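Local coordinates for regulatory protein PCRH (Pseudomonas aeruginosa, PDB 2XCC), which probably serves as a tetratricopeptide-repeat chaperone of the type III secretion system, holding translocator proteins ready for export, at the interface of chains A and B. Numbering follows the deposited sequence. Chains: chain A/B, Regulatory protein PCRH.

The interface of chains A and B. Residues chain A 55, 62, 73-74, 77; chain B 79-80.
B:Leu80 sets its two methyls against A:Phe55, A:Tyr77, A:Gln73 and A:Ser74, which meet it mainly through carbon atoms. It hides 84 Å² of its surface there, more than half of the 145 Å² lost by both sides of the patch. A chi1 of -174° places CG opposite the backbone N, and a chi2 of 62° then sends CD1 and CD2 to different neighbours. The CD2 methyl goes to the aromatic pair. It lies 3.4 Å from CE1 of A:Phe55 and also touches CD1, so it meets the CD1-CE1 side of the ring, slightly above the ring plane, and the two side chains cross obliquely. A:Tyr77 lies at about a right angle to the leucine and offers the root of its side chain, CB being 4.0 Å from the same methyl, with CG and CD2 of the ring only slightly farther; its hydroxyl end points elsewhere. The two rings in turn brace each other within chain A: CD2 of the tyrosine stands 3.5 Å above the phenylalanine plane, toward the rim, so that an edge of one ring meets a face of the other.

The CD1 methyl turns instead to helix 68-81 of chain A, resting 3.6 Å from CB of A:Gln73 and near the backbone leading into A:Ser74. Here the glutamine presents the aliphatic base of its side chain, while its extended outer part carries the amide past the leucine. A:Arg62 closes this flank more loosely, its guanidinium NH1 4.4 Å from CD1. B:Ala79 loses little surface, its carbonyl O lying 4.5 Å from OE1 of A:Gln73, too far for a bond.

In this patch one leucine of chain B thus packs on residues of two chain A helices. The interface as a whole departs from exact two-fold symmetry, and the pairing may not be the biological one. The chain A residues come from neighbouring helices 52-64 and 68-81 of the helical-repeat fold, whereas B:Leu80 lies near the C-terminal end of the same helix 68-81 in chain B.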
# COMPACT_ATOMS: atom_id res chain seq x y z
N PHE A 55 -3.96 7.32 -4.34
CA PHE A 55 -4.50 6.63 -3.17
C PHE A 55 -5.45 7.50 -2.38
O PHE A 55 -6.52 7.04 -2.02
CB PHE A 55 -3.39 5.97 -2.39
CG PHE A 55 -2.58 5.12 -3.23
CD1 PHE A 55 -2.85 3.78 -3.36
CD2 PHE A 55 -1.57 5.66 -3.99
CE1 PHE A 55 -2.07 2.98 -4.22
CE2 PHE A 55 -0.76 4.86 -4.84
CZ PHE A 55 -1.03 3.54 -4.93
N ARG A 62 -13.87 4.65 -2.40
CA ARG A 62 -14.30 3.50 -1.61
C ARG A 62 -15.09 3.95 -0.35
O ARG A 62 -16.09 3.32 0.01
CB ARG A 62 -13.10 2.64 -1.23
CG ARG A 62 -12.62 1.81 -2.40
CD ARG A 62 -11.18 1.44 -2.23
NE ARG A 62 -10.79 0.45 -3.22
CZ ARG A 62 -9.72 -0.32 -3.13
NH1 ARG A 62 -8.90 -0.23 -2.10
NH2 ARG A 62 -9.46 -1.22 -4.07
N GLN A 73 -7.24 0.27 3.55
CA GLN A 73 -6.03 -0.15 2.80
C GLN A 73 -5.43 0.96 1.91
O GLN A 73 -4.23 1.19 2.01
CB GLN A 73 -6.36 -1.34 1.93
CG GLN A 73 -6.23 -2.69 2.56
CD GLN A 73 -7.12 -3.71 1.85
OE1 GLN A 73 -6.99 -3.96 0.65
NE2 GLN A 73 -8.05 -4.29 2.60
N SER A 74 -6.22 1.65 1.04
CA SER A 74 -5.57 2.69 0.20
C SER A 74 -4.92 3.72 1.06
O SER A 74 -3.76 4.04 0.85
CB SER A 74 -6.45 3.39 -0.82
OG SER A 74 -7.35 2.50 -1.38
N TYR A 77 -1.56 2.70 2.65
CA TYR A 77 -0.44 2.66 1.76
C TYR A 77 -0.06 4.11 1.41
O TYR A 77 1.10 4.46 1.42
CB TYR A 77 -0.73 1.84 0.50
CG TYR A 77 0.41 1.94 -0.51
CD1 TYR A 77 1.58 1.22 -0.30
CD2 TYR A 77 0.34 2.78 -1.63
CE1 TYR A 77 2.63 1.28 -1.19
CE2 TYR A 77 1.43 2.86 -2.53
CZ TYR A 77 2.56 2.08 -2.28
OH TYR A 77 3.67 2.12 -3.08
N ALA B 79 0.01 -6.26 -1.57
CA ALA B 79 -1.31 -6.68 -0.98
C ALA B 79 -2.47 -5.78 -1.39
O ALA B 79 -3.67 -6.16 -1.35
CB ALA B 79 -1.23 -6.71 0.51
N LEU B 80 -2.15 -4.55 -1.78
CA LEU B 80 -3.21 -3.62 -2.14
C LEU B 80 -3.76 -3.96 -3.51
O LEU B 80 -4.88 -3.63 -3.83
CB LEU B 80 -2.64 -2.21 -2.15
CG LEU B 80 -3.63 -1.09 -2.36
CD1 LEU B 80 -4.68 -1.00 -1.26
CD2 LEU B 80 -2.83 0.17 -2.43